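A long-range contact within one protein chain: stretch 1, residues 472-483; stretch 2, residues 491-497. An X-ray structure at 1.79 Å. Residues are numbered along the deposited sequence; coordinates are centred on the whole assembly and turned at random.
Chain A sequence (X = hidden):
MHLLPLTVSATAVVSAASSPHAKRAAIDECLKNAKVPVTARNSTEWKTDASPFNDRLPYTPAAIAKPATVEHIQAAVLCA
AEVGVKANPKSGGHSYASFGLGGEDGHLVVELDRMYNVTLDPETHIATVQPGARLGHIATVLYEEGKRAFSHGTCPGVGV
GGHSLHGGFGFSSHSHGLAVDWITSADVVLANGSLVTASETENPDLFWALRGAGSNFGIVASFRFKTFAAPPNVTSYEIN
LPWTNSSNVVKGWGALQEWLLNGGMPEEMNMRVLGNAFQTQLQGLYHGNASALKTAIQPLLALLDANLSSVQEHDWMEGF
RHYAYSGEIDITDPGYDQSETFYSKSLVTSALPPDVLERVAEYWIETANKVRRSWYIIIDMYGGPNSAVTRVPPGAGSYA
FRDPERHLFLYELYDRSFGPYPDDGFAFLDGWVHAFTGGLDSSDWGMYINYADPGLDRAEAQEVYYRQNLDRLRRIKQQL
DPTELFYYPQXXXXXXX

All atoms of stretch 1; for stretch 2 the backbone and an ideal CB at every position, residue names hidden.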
ATOM      1  N   ARG A 472      16.539 -13.694   2.342  1.00 16.70           N
ATOM      2  CA  ARG A 472      16.634 -13.381   3.763  1.00 16.24           C
ATOM      3  C   ARG A 472      15.256 -13.418   4.430  1.00 15.39           C
ATOM      4  O   ARG A 472      15.110 -13.947   5.538  1.00 15.00           O
ATOM      5  CB  ARG A 472      17.293 -12.028   3.973  1.00 16.38           C
ATOM      6  CG  ARG A 472      17.421 -11.679   5.436  1.00 16.63           C
ATOM      7  CD  ARG A 472      18.172 -10.387   5.598  1.00 16.95           C
ATOM      8  NE  ARG A 472      18.212  -9.963   6.994  1.00 17.60           N
ATOM      9  CZ  ARG A 472      18.574  -8.744   7.385  1.00 17.91           C
ATOM     10  NH1 ARG A 472      18.920  -7.829   6.488  1.00 17.98           N
ATOM     11  NH2 ARG A 472      18.576  -8.438   8.669  1.00 18.59           N
ATOM     12  N   LEU A 473      14.242 -12.900   3.744  1.00 14.39           N
ATOM     13  CA  LEU A 473      12.864 -13.012   4.239  1.00 14.05           C
ATOM     14  C   LEU A 473      12.466 -14.459   4.518  1.00 14.34           C
ATOM     15  O   LEU A 473      11.804 -14.722   5.513  1.00 14.09           O
ATOM     16  CB  LEU A 473      11.851 -12.408   3.267  1.00 13.46           C
ATOM     17  CG  LEU A 473      11.765 -10.870   3.254  1.00 13.02           C
ATOM     18  CD1 LEU A 473      10.902 -10.416   2.108  1.00 12.69           C
ATOM     19  CD2 LEU A 473      11.218 -10.349   4.564  1.00 12.93           C
ATOM     20  N   ARG A 474      12.834 -15.374   3.624  1.00 14.89           N
ATOM     21  CA  ARG A 474      12.506 -16.799   3.815  1.00 15.61           C
ATOM     22  C   ARG A 474      13.232 -17.375   5.030  1.00 16.38           C
ATOM     23  O   ARG A 474      12.684 -18.207   5.767  1.00 15.96           O
ATOM     24  CB  ARG A 474      12.837 -17.608   2.566  1.00 16.23           C
ATOM     25  CG  ARG A 474      11.935 -17.284   1.396  1.00 16.36           C
ATOM     26  CD  ARG A 474      12.069 -18.280   0.264  1.00 17.21           C
ATOM     27  NE  ARG A 474      11.615 -19.610   0.683  1.00 18.31           N
ATOM     28  CZ  ARG A 474      11.801 -20.727  -0.012  1.00 19.41           C
ATOM     29  NH1 ARG A 474      12.443 -20.696  -1.177  1.00 20.01           N
ATOM     30  NH2 ARG A 474      11.351 -21.888   0.460  1.00 20.76           N
ATOM     31  N   ARG A 475      14.456 -16.918   5.257  1.00 17.35           N
ATOM     32  CA  ARG A 475      15.213 -17.378   6.416  1.00 18.74           C
ATOM     33  C   ARG A 475      14.575 -16.905   7.711  1.00 17.71           C
ATOM     34  O   ARG A 475      14.426 -17.686   8.637  1.00 17.93           O
ATOM     35  CB  ARG A 475      16.676 -16.958   6.328  1.00 20.48           C
ATOM     36  CG  ARG A 475      17.425 -17.685   5.224  1.00 22.63           C
ATOM     37  CD  ARG A 475      18.929 -17.548   5.346  1.00 25.21           C
ATOM     38  NE  ARG A 475      19.364 -16.152   5.205  1.00 27.08           N
ATOM     39  CZ  ARG A 475      19.599 -15.530   4.053  1.00 28.86           C
ATOM     40  NH1 ARG A 475      19.436 -16.152   2.888  1.00 30.49           N
ATOM     41  NH2 ARG A 475      20.006 -14.263   4.069  1.00 30.14           N
ATOM     42  N   ILE A 476      14.184 -15.635   7.763  1.00 16.48           N
ATOM     43  CA  ILE A 476      13.531 -15.084   8.955  1.00 15.88           C
ATOM     44  C   ILE A 476      12.171 -15.750   9.148  1.00 15.54           C
ATOM     45  O   ILE A 476      11.738 -16.004  10.263  1.00 15.55           O
ATOM     46  CB  ILE A 476      13.411 -13.543   8.874  1.00 15.19           C
ATOM     47  CG1 ILE A 476      14.804 -12.923   8.879  1.00 15.37           C
ATOM     48  CG2 ILE A 476      12.667 -12.976  10.068  1.00 15.15           C
ATOM     49  CD1 ILE A 476      14.820 -11.466   8.513  1.00 15.14           C
ATOM     50  N   LYS A 477      11.499 -16.068   8.051  1.00 15.29           N
ATOM     51  CA  LYS A 477      10.203 -16.736   8.150  1.00 15.16           C
ATOM     52  C   LYS A 477      10.303 -18.102   8.837  1.00 16.01           C
ATOM     53  O   LYS A 477       9.486 -18.439   9.683  1.00 15.70           O
ATOM     54  CB  LYS A 477       9.585 -16.870   6.761  1.00 14.48           C
ATOM     55  CG  LYS A 477       8.251 -17.590   6.702  1.00 14.26           C
ATOM     56  CD  LYS A 477       7.122 -16.832   7.385  1.00 13.65           C
ATOM     57  CE  LYS A 477       5.833 -17.641   7.267  1.00 13.44           C
ATOM     58  NZ  LYS A 477       4.646 -16.874   7.720  1.00 13.04           N
ATOM     59  N   GLN A 478      11.299 -18.885   8.464  1.00 17.16           N
ATOM     60  CA  GLN A 478      11.517 -20.179   9.111  1.00 18.78           C
ATOM     61  C   GLN A 478      11.797 -19.978  10.599  1.00 19.30           C
ATOM     62  O   GLN A 478      11.357 -20.770  11.433  1.00 18.89           O
ATOM     63  CB  GLN A 478      12.653 -20.919   8.398  1.00 20.16           C
ATOM     64  CG  GLN A 478      12.914 -22.325   8.881  1.00 21.75           C
ATOM     65  CD  GLN A 478      13.730 -22.371  10.156  1.00 23.09           C
ATOM     66  OE1 GLN A 478      14.464 -21.434  10.480  1.00 23.92           O
ATOM     67  NE2 GLN A 478      13.580 -23.453  10.907  1.00 24.30           N
ATOM     68  N   GLN A 479      12.487 -18.890  10.947  1.00 19.77           N
ATOM     69  CA  GLN A 479      12.840 -18.646  12.340  1.00 20.66           C
ATOM     70  C   GLN A 479      11.667 -18.204  13.181  1.00 19.76           C
ATOM     71  O   GLN A 479      11.590 -18.577  14.349  1.00 20.14           O
ATOM     72  CB  GLN A 479      13.944 -17.603  12.465  1.00 21.88           C
ATOM     73  CG  GLN A 479      15.319 -18.078  12.031  1.00 23.46           C
ATOM     74  CD  GLN A 479      16.285 -16.914  11.887  1.00 24.76           C
ATOM     75  OE1 GLN A 479      15.880 -15.801  11.610  1.00 25.31           O
ATOM     76  NE2 GLN A 479      17.564 -17.173  12.083  1.00 27.01           N
ATOM     77  N   LEU A 480      10.778 -17.391  12.608  1.00 18.14           N
ATOM     78  CA  LEU A 480       9.699 -16.779  13.377  1.00 17.44           C
ATOM     79  C   LEU A 480       8.343 -17.448  13.196  1.00 16.68           C
ATOM     80  O   LEU A 480       7.529 -17.418  14.114  1.00 16.81           O
ATOM     81  CB  LEU A 480       9.589 -15.282  13.073  1.00 16.92           C
ATOM     82  CG  LEU A 480      10.793 -14.422  13.489  1.00 17.39           C
ATOM     83  CD1 LEU A 480      10.527 -12.953  13.182  1.00 17.06           C
ATOM     84  CD2 LEU A 480      11.125 -14.576  14.958  1.00 18.27           C
ATOM     85  N   ASP A 481       8.088 -18.035  12.035  1.00 15.96           N
ATOM     86  CA  ASP A 481       6.801 -18.698  11.800  1.00 15.57           C
ATOM     87  C   ASP A 481       6.964 -19.969  10.970  1.00 15.80           C
ATOM     88  O   ASP A 481       6.395 -20.088   9.874  1.00 15.56           O
ATOM     89  CB  ASP A 481       5.834 -17.728  11.143  1.00 14.61           C
ATOM     90  CG  ASP A 481       4.436 -18.307  10.980  1.00 14.46           C
ATOM     91  OD1 ASP A 481       4.095 -19.257  11.718  1.00 14.52           O
ATOM     92  OD2 ASP A 481       3.681 -17.825  10.118  1.00 13.74           O
ATOM     93  N   PRO A 482       7.743 -20.924  11.485  1.00 16.47           N
ATOM     94  CA  PRO A 482       8.023 -22.149  10.731  1.00 17.01           C
ATOM     95  C   PRO A 482       6.794 -22.977  10.358  1.00 16.90           C
ATOM     96  O   PRO A 482       6.832 -23.698   9.358  1.00 17.18           O
ATOM     97  CB  PRO A 482       8.900 -22.965  11.688  1.00 17.71           C
ATOM     98  CG  PRO A 482       8.542 -22.467  13.041  1.00 17.78           C
ATOM     99  CD  PRO A 482       8.319 -20.985  12.838  1.00 17.06           C
ATOM    100  N   THR A 483       5.733 -22.912  11.159  1.00 16.56           N
ATOM    101  CA  THR A 483       4.515 -23.663  10.838  1.00 16.66           C
ATOM    102  C   THR A 483       3.594 -22.876   9.897  1.00 15.65           C
ATOM    103  O   THR A 483       2.559 -23.384   9.484  1.00 15.59           O
ATOM    104  CB  THR A 483       3.720 -24.078  12.097  1.00 16.94           C
ATOM    105  OG1 THR A 483       3.065 -22.936  12.656  1.00 16.62           O
ATOM    106  CG2 THR A 483       4.622 -24.711  13.139  1.00 17.93           C
ATOM    107  N   UNK A 491       1.969 -15.678   0.803  1.00 12.46           N
ATOM    108  CA  UNK A 491       2.901 -15.542   1.912  1.00 12.41           C
ATOM    109  C   UNK A 491       4.286 -16.052   1.534  1.00 12.76           C
ATOM    110  O   UNK A 491       4.453 -17.001   0.745  1.00 12.32           O
ATOM    111  CB  UNK A 491       2.379 -16.293   3.139  1.00 12.41           C
ATOM    112  N   UNK A 492       5.279 -15.416   2.149  1.00 13.17           N
ATOM    113  CA  UNK A 492       6.649 -15.881   2.081  1.00 13.89           C
ATOM    114  C   UNK A 492       6.725 -17.314   2.605  1.00 14.91           C
ATOM    115  O   UNK A 492       6.192 -17.608   3.667  1.00 15.19           O
ATOM    116  CB  UNK A 492       7.576 -14.958   2.875  1.00 13.89           C
ATOM    117  N   UNK A 493       7.412 -18.172   1.873  1.00 16.25           N
ATOM    118  CA  UNK A 493       7.648 -19.553   2.300  1.00 18.37           C
ATOM    119  C   UNK A 493       8.848 -19.653   3.239  1.00 18.79           C
ATOM    120  O   UNK A 493       9.910 -19.112   2.938  1.00 18.48           O
ATOM    121  CB  UNK A 493       7.864 -20.453   1.082  1.00 18.37           C
ATOM    122  N   UNK A 494       8.722 -20.418   4.329  1.00 19.24           N
ATOM    123  CA  UNK A 494       9.918 -20.596   5.152  1.00 19.92           C
ATOM    124  C   UNK A 494      11.049 -21.185   4.314  1.00 20.94           C
ATOM    125  O   UNK A 494      10.798 -21.984   3.406  1.00 20.68           O
ATOM    126  CB  UNK A 494       9.620 -21.496   6.353  1.00 19.92           C
ATOM    127  N   UNK A 495      12.274 -20.764   4.595  1.00 21.80           N
ATOM    128  CA  UNK A 495      13.434 -21.390   3.996  1.00 24.02           C
ATOM    129  C   UNK A 495      13.454 -22.838   4.475  1.00 27.24           C
ATOM    130  O   UNK A 495      13.026 -23.136   5.597  1.00 26.07           O
ATOM    131  CB  UNK A 495      14.725 -20.653   4.358  1.00 24.02           C
ATOM    132  N   UNK A 496      13.913 -23.730   3.610  1.00 31.82           N
ATOM    133  CA  UNK A 496      14.106 -25.125   3.989  1.00 37.30           C
ATOM    134  C   UNK A 496      15.387 -25.223   4.799  1.00 39.59           C
ATOM    135  O   UNK A 496      16.372 -24.565   4.479  1.00 40.59           O
ATOM    136  CB  UNK A 496      14.159 -26.037   2.762  1.00 37.30           C
ATOM    137  N   UNK A 497      15.366 -26.028   5.852  1.00 43.29           N
ATOM    138  CA  UNK A 497      16.575 -26.325   6.619  1.00 46.60           C
ATOM    139  C   UNK A 497      16.686 -27.835   6.828  1.00 48.34           C
ATOM    140  O   UNK A 497      16.232 -28.618   5.992  1.00 49.15           O
ATOM    141  OXT UNK A 497      17.234 -28.308   7.820  1.00 50.52           O
ATOM    142  CB  UNK A 497      16.563 -25.593   7.962  1.00 46.60           C
TER

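Stretch 2 is an extended strip with no regular helix or strand, lying against the helix of residues 472-480. Its backbone angles stay close to phi -60 to -85° and psi 130 to 150° from 491 to 496, a region that proline shares with most other residues.

Position 491 points its CA-to-CB bond sideways, and its ideal CB lies 5.1 Å from Lys-477 NZ. Stretch 1 asks little here, and many residues would do; the deposited one is Ala-491.

Position 492 points toward the helix. Its ideal CB is 4.7 Å from Lys-477 CG, with Leu-473 O and the CG of Arg-474 slightly farther off, so the surface it meets is mostly aliphatic. A compact or medium apolar side chain, such as valine, isoleucine or leucine, would suit. The residue is Val-492, chi1 t, whose CG1 reaches Arg-474 CG at 3.8 Å and Lys-477 CB at 4.0 Å.

At 493 the bond turns sideways, and the ideal CB is 3.8 Å from Arg-474 NH2. The backbone does the main work: Arg-474 NE donates to the carbonyl O of 493 at 2.9 Å, whatever the side chain. A positive neighbour favours an acidic residue, although polar ones would also fit. Glu-493 is found; its OE1 is 4.1 Å from Arg-474 NH2, out of the guanidinium plane, so the charges are close without a salt bridge.

Position 494 also receives a hydrogen bond on its carbonyl, from Arg-474 NH2 to O at 3.0 Å. The N of 494 has no hydrogen-bond acceptor in stretch 1 and lies 3.7 Å from Lys-477 CG, while the ideal CB is 3.6 Å from Gln-478 CA. With phi at -57°, proline is well suited, as is a small apolar residue. Pro-494 packs its CG 4.0 Å from Lys-477 CG.

At 495 the amide matters: its N donates to Arg-474 O at 2.8 Å, which proline could not do. The ideal CB sits 3.5 Å from Arg-474 O and 3.9 Å from Arg-475 N, close against the helix backbone, which favours a small residue. Ala-495 fits, its CB 4.0 Å from Arg-474 CB.

Position 496 points away, with nothing of stretch 1 near its ideal CB; polar or charged residues suit, and Glu-496 is present.

The chain ends at 497, whose bond points back toward Gln-478. Either a modest apolar or a polar side chain could meet that amide group. Val-497 brings CG2 within 3.6 Å of Gln-478 NE2.

Stretch 2 (491-497) AVEPAEV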
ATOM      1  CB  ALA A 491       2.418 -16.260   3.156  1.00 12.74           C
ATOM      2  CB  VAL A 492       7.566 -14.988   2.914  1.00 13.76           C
ATOM      3  CG1 VAL A 492       8.950 -15.592   3.017  1.00 14.15           C
ATOM      4  CG2 VAL A 492       7.631 -13.588   2.274  1.00 13.45           C
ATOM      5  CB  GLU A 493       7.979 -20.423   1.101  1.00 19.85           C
ATOM      6  CG  GLU A 493       6.839 -20.670   0.156  1.00 21.31           C
ATOM      7  CD  GLU A 493       7.281 -21.504  -1.022  1.00 23.33           C
ATOM      8  OE1 GLU A 493       7.547 -22.715  -0.816  1.00 25.40           O
ATOM      9  OE2 GLU A 493       7.370 -20.949  -2.136  1.00 24.64           O
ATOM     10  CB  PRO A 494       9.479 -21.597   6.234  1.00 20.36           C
ATOM     11  CG  PRO A 494       7.991 -21.591   6.224  1.00 19.88           C
ATOM     12  CD  PRO A 494       7.550 -21.140   4.861  1.00 19.40           C
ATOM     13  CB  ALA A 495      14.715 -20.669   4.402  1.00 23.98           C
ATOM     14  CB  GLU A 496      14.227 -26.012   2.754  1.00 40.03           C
ATOM     15  CG  GLU A 496      13.001 -26.025   1.852  1.00 41.69           C
ATOM     16  CD  GLU A 496      13.126 -27.042   0.728  1.00 45.65           C
ATOM     17  OE1 GLU A 496      14.133 -27.791   0.699  1.00 48.31           O
ATOM     18  OE2 GLU A 496      12.218 -27.102  -0.130  1.00 48.81           O
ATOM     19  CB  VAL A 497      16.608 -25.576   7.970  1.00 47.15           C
ATOM     20  CG1 VAL A 497      16.863 -24.091   7.746  1.00 47.27           C
ATOM     21  CG2 VAL A 497      15.320 -25.799   8.755  1.00 47.21           C
TER
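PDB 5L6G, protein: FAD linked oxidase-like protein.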